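Local coordinates for anaphase-promoting complex subunit cut9 (Schizosaccharomyces pombe, PDB 2XPI), which serves as a tetratricopeptide-repeat subunit of the anaphase-promoting complex, a ubiquitin ligase that controls progression through mitosis and the G1 phase, at residues C152-A157 with E199-Y204; Y164-A169 with Y210-N215; L173-P178 with F216-E221; K398-D403 with P408-F413. One frame throughout, in Å; residues are numbered along the deposited sequence.

From the N terminus, the chain makes four contacts between consecutive TPR units. Contacts 1, 2 and 3 join TPR 3 to TPR 4, closing loops of 41, 40 and 37 residues; their segments alternate, so they cross one another. Contact 1 brings helix 198-212 beside helix 150-162, contact 2 matches the turn before helix 166-173 with the far end of helix 198-212, and contact 3 ties the loop after helix 166-173 to helix 216-229. Tyr-210 joins contacts 2 and 3 through its hydroxyl, while Glu-199 and Asn-177 link contacts 1 and 3. Contact 4 follows in series, closing a four-residue turn between TPR 9 and TPR 10, its centre about 33 Å from that of contact 1.

Contact 1 of 4, residues C152-A157 with E199-Y204; sequences CRYLAA and EASMCY
Tyr-154 and Met-202 hold the middle of a nearly parallel helix pair, where their CA atoms stand 6.0 Å apart. The contact is mostly apolar. With CG anti to the backbone N (chi1 173°), the ring of Tyr-154 swings in toward the neighbouring helix, and its CE1 comes to 3.5 Å from CB of Ser-201. Met-202 meets the same ring at its edge, CG lying 4.1 Å from Tyr-154 CD1. Sulfur contacts extend this packing: Met-202 SD lies 4.0 Å from the backbone N of Tyr-154 and 4.1 Å from CG of Arg-153, whose chain it crosses at about a right angle. The same methionine side chain lies about 4 Å from a bound gold(I) cyanide ion.

Polar ends are satisfied beyond the two segments. Arg-153 NE bonds to the carbonyl of Leu-172, whereas Tyr-154 OH and Ser-201 OG both reach Gln-97 of the second subunit, through its backbone and side-chain oxygens respectively. Were Tyr-154 cut back to an alanine, Ser-201 CB and Met-202 CG would probably face a gap, and that backbone oxygen of the second subunit would lose its hydroxyl partner. Over these two segments the axes approach to 10.0 Å at 19°, the near-parallel alignment of first helices in successive tetratricopeptide repeats, here TPR 3 and TPR 4 within the homodimerization region.

Contact 2 of 4, residues Y164-A169 with Y210-N215; sequences YDWQGA and YTNLSN
The indole of Trp-166 faces Asn-212 and Leu-213 across a surface seam. Tyr-164 follows the last residue of helix 150-162, its positive phi belonging to a Schellman motif. Its carbonyl O stands 3.2 Å above the indole plane of Trp-166, toward the rim, on the face opposite that met by Asn-212. Asp-165 then takes the N-cap position of helix 166-173: its OD1 accepts from the backbone N of Gly-168 at 2.9 Å, a bent bond that arrives from above the carboxylate plane.

Trp-166 carries the contact itself. Its CG is anti to the carbonyl carbon (chi1 -52°), which swings the indole out toward helix 198-212, with Asn-212 over the face away from the Tyr-164 carbonyl. Asn-212 CB makes a CH-pi contact, 3.6 Å from the centroid of the six-membered ring and 15° from its normal. The packing belongs to a tetratricopeptide-repeat superhelix: the interhelical turn of TPR 3 meets the end of the first helix of TPR 4. Beyond CB, the amide of Asn-212 lies almost flat over the benzo ring, the planes 12° apart, with ND2 3.2 Å from Trp-166 CH2. A hydrogen bond from ND2 to the carbonyl of Gln-208 fixes the rotation of that amide. At the other end of the indole, Leu-213 CD2 packs 3.8 Å from Trp-166 CB. Trp-166 also packs on Val-161 of helix 150-162 and Val-209 of helix 198-212.

Contact 3 of 4, residues L173-P178 with F216-E221; sequences LGETNP and FDRAKE
Glu-175 and Arg-218 join a loop to a helix between neighbouring tetratricopeptide repeats: the chain leaving the second helix of TPR 3 is pinned to the start of the second helix of TPR 4. The principal interaction is ionic. A salt bridge of 2.9 Å runs from Glu-175 OE2 to Arg-218 NH2, one oxygen to one nitrogen. The carboxylate approaches the guanidinium at its edge, close to its plane, but the two flat groups are turned 69° apart and do not form the side-by-side, two-bond pairing. Glu-175 leaves its backbone with CG anti to the carbonyl carbon (chi1 -55°) and then bends, carrying OE2 to the guanidinium edge.

Hydrogen bonds reinforce the bridge from a second layer. The hydroxyl of Tyr-210 bonds to both Arg-218 NH2 and the backbone O of Glu-175, so that one phenol braces the arginine tip and the loop together. The contact lies at the surface, where solvent would be expected to weaken a lone ion pair, and this shared tyrosine gives NH2 a second polar partner.

The loop goes on to Asn-177, which with Arg-206 belongs to a gold(I) cyanide site; the side chain of Glu-175 is about 11 Å from a bound ion of that kind. Packing adds little to the charge contact: the aliphatic root of the glutamate also borders the guanidinium, Glu-175 CB lying 3.8 Å from Arg-218 NH2.

Contact 4 of 4, residues K398-D403 with P408-F413; sequences KSSTMD and PAWIGF
At the junction between TPR 9 and TPR 10, the second helix of one repeat turns back into the first helix of the next, and Ser-399 and Ser-400 meet Ala-409 and Trp-410 across that junction. Small residues let the backbones come close: the CA atoms of Ser-400 and Ala-409 are 5.3 Å apart. Ala-409 points its methyl at the facing helix, CB lying 3.3 Å from Ser-399 OG and 3.8 Å from the backbone N of Ser-400. The hydroxyl beside this methyl is not left without a mate, since Ser-399 OG bonds to the carbonyl of Ala-373.

Ser-400 supplies the second point of contact. Its CB sits over one face of the indole of Trp-410, 3.9 Å from the centroid of the five-membered ring and 15° from the ring normal, a CH-pi contact. The nearest ring atom is CE2, at 3.8 Å from Ser-400 CB. OG sits between the backbone N and the carbonyl carbon (chi1 70°), which turns it back to its own helix, where the carbonyls of Phe-396 and Ser-397 both engage it and the methylene is left to face the ring. Trp-410 is held in turn by a hydrogen bond from NE1 to the carbonyl of Pro-404 in the connecting turn. A leucine at Trp-410 would probably forfeit the flat surface over Ser-400 CB and leave the Pro-404 carbonyl without this donor. With the axes of segments 398-402 and 408-413 8.5 Å apart at 147°, the helices pack in the antiparallel manner of adjoining helices in a tetratricopeptide-repeat superhelix.

Contact 1 of 4, residues C152-A157 with E199-Y204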
# COMPACT_ATOMS: atom_id res chain seq x y z
N CYS A 152 2.95 5.58 -22.04
CA CYS A 152 1.80 4.72 -21.81
C CYS A 152 2.20 3.24 -21.88
O CYS A 152 1.66 2.41 -21.17
CB CYS A 152 0.67 5.04 -22.79
SG CYS A 152 -0.14 6.67 -22.56
N ARG A 153 3.16 2.92 -22.74
CA ARG A 153 3.69 1.56 -22.81
C ARG A 153 4.45 1.22 -21.53
O ARG A 153 4.22 0.17 -20.91
CB ARG A 153 4.60 1.41 -24.03
CG ARG A 153 4.96 -0.01 -24.37
CD ARG A 153 5.67 -0.09 -25.71
NE ARG A 153 5.14 -1.21 -26.50
CZ ARG A 153 4.27 -1.08 -27.50
NH1 ARG A 153 3.84 0.12 -27.86
NH2 ARG A 153 3.84 -2.15 -28.14
N TYR A 154 5.36 2.09 -21.12
CA TYR A 154 6.02 1.91 -19.85
C TYR A 154 5.03 1.67 -18.71
O TYR A 154 5.20 0.74 -17.92
CB TYR A 154 6.88 3.12 -19.52
CG TYR A 154 7.45 3.06 -18.13
CD1 TYR A 154 8.49 2.18 -17.83
CD2 TYR A 154 6.96 3.87 -17.11
CE1 TYR A 154 9.03 2.10 -16.55
CE2 TYR A 154 7.49 3.80 -15.83
CZ TYR A 154 8.52 2.91 -15.55
OH TYR A 154 9.06 2.84 -14.29
N LEU A 155 4.01 2.52 -18.61
CA LEU A 155 3.12 2.47 -17.45
C LEU A 155 2.19 1.26 -17.48
O LEU A 155 1.93 0.66 -16.44
CB LEU A 155 2.32 3.76 -17.29
CG LEU A 155 1.62 3.85 -15.94
CD1 LEU A 155 2.58 3.57 -14.80
CD2 LEU A 155 0.97 5.21 -15.75
N ALA A 156 1.71 0.90 -18.66
CA ALA A 156 0.89 -0.30 -18.80
C ALA A 156 1.71 -1.54 -18.42
O ALA A 156 1.23 -2.40 -17.68
CB ALA A 156 0.34 -0.43 -20.21
N ALA A 157 2.94 -1.62 -18.90
CA ALA A 157 3.84 -2.71 -18.55
C ALA A 157 4.08 -2.73 -17.04
O ALA A 157 4.06 -3.79 -16.40
CB ALA A 157 5.17 -2.58 -19.29
N GLU A 199 13.36 4.27 -22.85
CA GLU A 199 13.98 3.06 -23.37
C GLU A 199 14.71 2.30 -22.24
O GLU A 199 14.63 1.07 -22.15
CB GLU A 199 14.96 3.37 -24.50
CG GLU A 199 15.62 2.12 -25.08
CD GLU A 199 16.64 2.43 -26.16
OE1 GLU A 199 16.77 3.61 -26.56
OE2 GLU A 199 17.32 1.48 -26.62
N ALA A 200 15.42 3.03 -21.38
CA ALA A 200 16.11 2.38 -20.29
C ALA A 200 15.11 1.72 -19.37
O ALA A 200 15.21 0.52 -19.07
CB ALA A 200 16.92 3.37 -19.54
N SER A 201 14.13 2.50 -18.93
CA SER A 201 13.13 2.06 -17.96
C SER A 201 12.39 0.81 -18.39
O SER A 201 12.03 -0.02 -17.55
CB SER A 201 12.14 3.19 -17.68
OG SER A 201 12.81 4.32 -17.12
N MET A 202 12.16 0.66 -19.68
CA MET A 202 11.48 -0.54 -20.15
C MET A 202 12.38 -1.80 -20.15
O MET A 202 11.89 -2.92 -19.97
CB MET A 202 10.81 -0.29 -21.51
CG MET A 202 9.69 0.74 -21.44
SD MET A 202 8.67 0.79 -22.94
CE MET A 202 9.62 1.84 -24.02
N CYS A 203 13.69 -1.62 -20.34
CA CYS A 203 14.64 -2.75 -20.21
C CYS A 203 14.72 -3.16 -18.76
O CYS A 203 14.92 -4.33 -18.46
CB CYS A 203 16.04 -2.38 -20.68
SG CYS A 203 16.29 -2.23 -22.47
N TYR A 204 14.60 -2.18 -17.86
CA TYR A 204 14.62 -2.47 -16.44
C TYR A 204 13.40 -3.31 -16.14
O TYR A 204 13.46 -4.28 -15.38
CB TYR A 204 14.58 -1.19 -15.60
CG TYR A 204 14.19 -1.45 -14.16
CD1 TYR A 204 15.07 -2.02 -13.27
CD2 TYR A 204 12.91 -1.14 -13.71
CE1 TYR A 204 14.71 -2.26 -11.97
CE2 TYR A 204 12.54 -1.38 -12.40
CZ TYR A 204 13.44 -1.94 -11.54
OH TYR A 204 13.07 -2.18 -10.23

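Contact 2 of 4, residues Y164-A169 with Y210-N215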
# COMPACT_ATOMS: atom_id res chain seq x y z
N TYR A 164 1.57 -9.13 -11.68
CA TYR A 164 2.22 -10.43 -11.79
C TYR A 164 1.90 -11.10 -13.13
O TYR A 164 2.09 -12.32 -13.29
CB TYR A 164 1.77 -11.35 -10.66
CG TYR A 164 2.00 -10.78 -9.28
CD1 TYR A 164 3.28 -10.53 -8.83
CD2 TYR A 164 0.94 -10.52 -8.43
CE1 TYR A 164 3.50 -10.02 -7.56
CE2 TYR A 164 1.14 -10.01 -7.17
CZ TYR A 164 2.43 -9.76 -6.73
OH TYR A 164 2.64 -9.27 -5.46
N ASP A 165 1.41 -10.31 -14.07
CA ASP A 165 1.11 -10.80 -15.40
C ASP A 165 2.39 -10.79 -16.23
O ASP A 165 2.72 -9.79 -16.86
CB ASP A 165 0.05 -9.92 -16.04
CG ASP A 165 -0.60 -10.58 -17.24
OD1 ASP A 165 0.09 -11.37 -17.93
OD2 ASP A 165 -1.79 -10.28 -17.49
N TRP A 166 3.11 -11.91 -16.24
CA TRP A 166 4.46 -11.91 -16.79
C TRP A 166 4.50 -11.99 -18.30
O TRP A 166 5.31 -11.32 -18.94
CB TRP A 166 5.30 -13.03 -16.18
CG TRP A 166 5.28 -13.02 -14.71
CD1 TRP A 166 4.91 -14.04 -13.89
CD2 TRP A 166 5.65 -11.93 -13.86
NE1 TRP A 166 5.01 -13.65 -12.57
CE2 TRP A 166 5.46 -12.36 -12.53
CE3 TRP A 166 6.10 -10.63 -14.09
CZ2 TRP A 166 5.71 -11.54 -11.43
CZ3 TRP A 166 6.36 -9.81 -12.99
CH2 TRP A 166 6.17 -10.27 -11.68
N GLN A 167 3.63 -12.80 -18.88
CA GLN A 167 3.52 -12.90 -20.33
C GLN A 167 2.87 -11.63 -20.91
O GLN A 167 3.31 -11.12 -21.93
CB GLN A 167 2.75 -14.17 -20.73
CG GLN A 167 2.49 -14.34 -22.23
CD GLN A 167 3.75 -14.19 -23.07
OE1 GLN A 167 3.79 -13.38 -24.00
NE2 GLN A 167 4.79 -14.96 -22.74
N GLY A 168 1.85 -11.12 -20.24
CA GLY A 168 1.28 -9.84 -20.62
C GLY A 168 2.37 -8.79 -20.76
O GLY A 168 2.57 -8.24 -21.85
N ALA A 169 3.08 -8.54 -19.66
CA ALA A 169 4.17 -7.57 -19.64
C ALA A 169 5.18 -7.80 -20.77
O ALA A 169 5.70 -6.85 -21.37
CB ALA A 169 4.87 -7.59 -18.31
N TYR A 210 11.98 -11.07 -16.22
CA TYR A 210 12.89 -12.21 -16.34
C TYR A 210 13.35 -12.74 -14.99
O TYR A 210 13.57 -13.93 -14.84
CB TYR A 210 14.07 -11.86 -17.23
CG TYR A 210 13.72 -11.98 -18.69
CD1 TYR A 210 12.99 -13.07 -19.14
CD2 TYR A 210 14.14 -11.04 -19.61
CE1 TYR A 210 12.67 -13.21 -20.46
CE2 TYR A 210 13.82 -11.18 -20.94
CZ TYR A 210 13.08 -12.26 -21.35
OH TYR A 210 12.76 -12.40 -22.68
N THR A 211 13.50 -11.86 -14.01
CA THR A 211 13.83 -12.28 -12.67
C THR A 211 12.71 -13.17 -12.12
O THR A 211 12.98 -14.19 -11.49
CB THR A 211 14.01 -11.07 -11.76
OG1 THR A 211 15.09 -10.27 -12.26
CG2 THR A 211 14.32 -11.51 -10.34
N ASN A 212 11.47 -12.78 -12.38
CA ASN A 212 10.32 -13.51 -11.86
C ASN A 212 10.03 -14.79 -12.61
O ASN A 212 9.34 -15.66 -12.09
CB ASN A 212 9.07 -12.64 -11.82
CG ASN A 212 9.09 -11.65 -10.66
OD1 ASN A 212 8.93 -12.04 -9.51
ND2 ASN A 212 9.30 -10.37 -10.97
N LEU A 213 10.58 -14.92 -13.81
CA LEU A 213 10.52 -16.18 -14.55
C LEU A 213 11.78 -17.02 -14.28
O LEU A 213 11.95 -18.14 -14.77
CB LEU A 213 10.34 -15.90 -16.04
CG LEU A 213 9.08 -15.09 -16.35
CD1 LEU A 213 8.99 -14.75 -17.84
CD2 LEU A 213 7.82 -15.80 -15.87
N SER A 214 12.67 -16.44 -13.48
CA SER A 214 13.91 -17.09 -13.09
C SER A 214 14.83 -17.35 -14.28
O SER A 214 15.55 -18.35 -14.30
CB SER A 214 13.61 -18.38 -12.33
OG SER A 214 12.70 -18.11 -11.28
N ASN A 215 14.79 -16.45 -15.27
CA ASN A 215 15.83 -16.40 -16.30
C ASN A 215 16.82 -15.35 -15.86
O ASN A 215 16.92 -14.29 -16.46
CB ASN A 215 15.30 -16.04 -17.69
CG ASN A 215 13.97 -16.68 -18.00
OD1 ASN A 215 13.29 -17.19 -17.11
ND2 ASN A 215 13.58 -16.66 -19.28

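Contact 3 of 4, residues L173-P178 with F216-E221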
# COMPACT_ATOMS: atom_id res chain seq x y z
N LEU A 173 6.37 -5.30 -23.72
CA LEU A 173 7.77 -4.87 -23.74
C LEU A 173 8.58 -5.49 -24.87
O LEU A 173 9.48 -4.85 -25.41
CB LEU A 173 8.45 -5.21 -22.42
CG LEU A 173 8.49 -4.23 -21.25
CD1 LEU A 173 7.55 -3.07 -21.47
CD2 LEU A 173 8.18 -4.96 -19.93
N GLY A 174 8.28 -6.74 -25.22
CA GLY A 174 9.12 -7.53 -26.10
C GLY A 174 10.12 -8.31 -25.25
O GLY A 174 10.47 -7.87 -24.16
N GLU A 175 10.56 -9.47 -25.75
CA GLU A 175 11.45 -10.35 -24.99
C GLU A 175 12.87 -9.82 -24.96
O GLU A 175 13.70 -10.23 -24.14
CB GLU A 175 11.43 -11.76 -25.58
CG GLU A 175 10.04 -12.37 -25.70
CD GLU A 175 10.04 -13.89 -25.53
OE1 GLU A 175 9.30 -14.57 -26.27
OE2 GLU A 175 10.79 -14.39 -24.66
N THR A 176 13.15 -8.90 -25.87
CA THR A 176 14.40 -8.16 -25.89
C THR A 176 14.12 -6.72 -26.35
O THR A 176 13.06 -6.44 -26.92
CB THR A 176 15.40 -8.80 -26.83
OG1 THR A 176 14.95 -8.65 -28.18
CG2 THR A 176 15.55 -10.29 -26.51
N ASN A 177 15.07 -5.83 -26.10
CA ASN A 177 14.94 -4.42 -26.46
C ASN A 177 14.55 -4.19 -27.93
O ASN A 177 15.36 -4.40 -28.83
CB ASN A 177 16.27 -3.72 -26.18
CG ASN A 177 16.22 -2.23 -26.44
OD1 ASN A 177 15.15 -1.66 -26.61
ND2 ASN A 177 17.39 -1.59 -26.48
N PRO A 178 13.31 -3.72 -28.17
CA PRO A 178 12.83 -3.39 -29.52
C PRO A 178 13.60 -2.25 -30.18
O PRO A 178 13.80 -2.27 -31.39
CB PRO A 178 11.38 -2.96 -29.30
CG PRO A 178 11.01 -3.52 -27.99
CD PRO A 178 12.26 -3.50 -27.17
N PHE A 216 17.55 -15.66 -14.79
CA PHE A 216 18.53 -14.73 -14.26
C PHE A 216 19.61 -14.31 -15.27
O PHE A 216 20.16 -13.22 -15.13
CB PHE A 216 19.13 -15.25 -12.96
CG PHE A 216 18.09 -15.57 -11.91
CD1 PHE A 216 17.46 -14.54 -11.20
CD2 PHE A 216 17.73 -16.89 -11.64
CE1 PHE A 216 16.50 -14.83 -10.23
CE2 PHE A 216 16.76 -17.19 -10.67
CZ PHE A 216 16.14 -16.16 -9.97
N ASP A 217 19.89 -15.13 -16.29
CA ASP A 217 20.85 -14.72 -17.33
C ASP A 217 20.31 -13.64 -18.28
O ASP A 217 21.05 -12.75 -18.70
CB ASP A 217 21.41 -15.88 -18.17
CG ASP A 217 20.63 -17.16 -18.01
OD1 ASP A 217 21.20 -18.11 -17.45
OD2 ASP A 217 19.47 -17.24 -18.47
N ARG A 218 19.03 -13.74 -18.61
CA ARG A 218 18.42 -12.77 -19.50
C ARG A 218 18.10 -11.48 -18.76
O ARG A 218 18.05 -10.39 -19.36
CB ARG A 218 17.18 -13.36 -20.16
CG ARG A 218 17.13 -13.08 -21.64
CD ARG A 218 16.73 -14.30 -22.41
NE ARG A 218 15.34 -14.23 -22.83
CZ ARG A 218 14.90 -14.70 -23.99
NH1 ARG A 218 15.75 -15.28 -24.84
NH2 ARG A 218 13.61 -14.59 -24.29
N ALA A 219 17.88 -11.62 -17.45
CA ALA A 219 17.58 -10.51 -16.55
C ALA A 219 18.83 -9.66 -16.39
O ALA A 219 18.77 -8.43 -16.37
CB ALA A 219 17.16 -11.05 -15.20
N LYS A 220 19.96 -10.34 -16.29
CA LYS A 220 21.25 -9.69 -16.17
C LYS A 220 21.49 -8.86 -17.42
O LYS A 220 21.82 -7.68 -17.34
CB LYS A 220 22.32 -10.77 -15.99
CG LYS A 220 23.76 -10.34 -16.19
CD LYS A 220 24.69 -11.56 -16.12
N GLU A 221 21.32 -9.48 -18.58
CA GLU A 221 21.55 -8.80 -19.85
C GLU A 221 20.55 -7.68 -19.99
O GLU A 221 20.90 -6.54 -20.30
CB GLU A 221 21.38 -9.75 -21.03
CG GLU A 221 22.36 -10.89 -21.04
CD GLU A 221 23.79 -10.39 -21.08
OE1 GLU A 221 24.02 -9.28 -21.61
OE2 GLU A 221 24.68 -11.12 -20.59

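Contact 4 of 4, residues K398-D403 with P408-F413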
# COMPACT_ATOMS: atom_id res chain seq x y z
N LYS A 398 15.61 -17.19 9.33
CA LYS A 398 14.42 -16.39 9.07
C LYS A 398 14.75 -15.25 8.13
O LYS A 398 14.00 -14.94 7.21
CB LYS A 398 13.90 -15.85 10.40
CG LYS A 398 12.55 -15.18 10.32
CD LYS A 398 12.17 -14.57 11.64
CE LYS A 398 11.10 -13.50 11.44
NZ LYS A 398 9.77 -14.01 10.97
N SER A 399 15.90 -14.63 8.37
CA SER A 399 16.39 -13.50 7.61
C SER A 399 16.79 -13.90 6.18
O SER A 399 16.45 -13.23 5.22
CB SER A 399 17.57 -12.89 8.37
OG SER A 399 18.30 -11.97 7.62
N SER A 400 17.51 -15.01 6.03
CA SER A 400 17.96 -15.44 4.72
C SER A 400 16.79 -15.99 3.90
O SER A 400 16.88 -16.14 2.68
CB SER A 400 19.04 -16.51 4.88
OG SER A 400 18.48 -17.73 5.36
N THR A 401 15.71 -16.32 4.59
CA THR A 401 14.50 -16.77 3.92
C THR A 401 13.70 -15.56 3.46
O THR A 401 13.17 -15.54 2.36
CB THR A 401 13.61 -17.56 4.88
OG1 THR A 401 14.20 -18.84 5.13
CG2 THR A 401 12.20 -17.74 4.29
N MET A 402 13.62 -14.55 4.33
CA MET A 402 12.95 -13.30 4.01
C MET A 402 13.62 -12.59 2.84
O MET A 402 12.94 -11.92 2.06
CB MET A 402 12.96 -12.37 5.21
CG MET A 402 11.82 -12.60 6.18
SD MET A 402 11.86 -11.40 7.52
CE MET A 402 12.83 -12.35 8.66
N ASP A 403 14.94 -12.73 2.74
CA ASP A 403 15.71 -12.18 1.63
C ASP A 403 16.87 -13.10 1.26
O ASP A 403 18.00 -12.93 1.72
CB ASP A 403 16.22 -10.77 1.96
CG ASP A 403 16.89 -10.11 0.76
OD1 ASP A 403 17.03 -10.79 -0.29
OD2 ASP A 403 17.28 -8.92 0.88
N PRO A 408 25.06 -11.48 4.32
CA PRO A 408 25.34 -11.50 5.76
C PRO A 408 24.53 -12.53 6.55
O PRO A 408 25.06 -13.12 7.49
CB PRO A 408 24.96 -10.07 6.21
CG PRO A 408 25.24 -9.23 5.02
CD PRO A 408 24.92 -10.09 3.81
N ALA A 409 23.27 -12.76 6.18
CA ALA A 409 22.44 -13.72 6.91
C ALA A 409 22.90 -15.14 6.64
O ALA A 409 22.76 -16.02 7.49
CB ALA A 409 21.00 -13.56 6.52
N TRP A 410 23.44 -15.37 5.44
CA TRP A 410 23.95 -16.69 5.08
C TRP A 410 25.22 -17.00 5.84
O TRP A 410 25.39 -18.11 6.30
CB TRP A 410 24.16 -16.81 3.57
CG TRP A 410 22.87 -17.03 2.81
CD1 TRP A 410 22.16 -16.09 2.11
CD2 TRP A 410 22.13 -18.25 2.70
NE1 TRP A 410 21.04 -16.65 1.57
CE2 TRP A 410 20.99 -17.98 1.91
CE3 TRP A 410 22.33 -19.55 3.16
CZ2 TRP A 410 20.05 -18.96 1.57
CZ3 TRP A 410 21.38 -20.53 2.84
CH2 TRP A 410 20.26 -20.22 2.05
N ILE A 411 26.12 -16.02 5.97
CA ILE A 411 27.35 -16.19 6.75
C ILE A 411 27.00 -16.54 8.20
O ILE A 411 27.48 -17.53 8.75
CB ILE A 411 28.28 -14.95 6.70
CG1 ILE A 411 28.88 -14.78 5.30
CG2 ILE A 411 29.43 -15.10 7.66
CD1 ILE A 411 29.45 -16.08 4.69
N GLY A 412 26.14 -15.73 8.82
CA GLY A 412 25.65 -16.04 10.15
C GLY A 412 25.06 -17.43 10.24
O GLY A 412 25.27 -18.13 11.22
N PHE A 413 24.30 -17.83 9.22
CA PHE A 413 23.67 -19.14 9.17
C PHE A 413 24.74 -20.24 9.17
O PHE A 413 24.70 -21.18 9.97
CB PHE A 413 22.84 -19.22 7.89
CG PHE A 413 21.86 -20.34 7.86
CD1 PHE A 413 21.22 -20.76 9.01
CD2 PHE A 413 21.53 -20.93 6.65
CE1 PHE A 413 20.28 -21.79 8.97
CE2 PHE A 413 20.61 -21.98 6.60
CZ PHE A 413 19.98 -22.41 7.77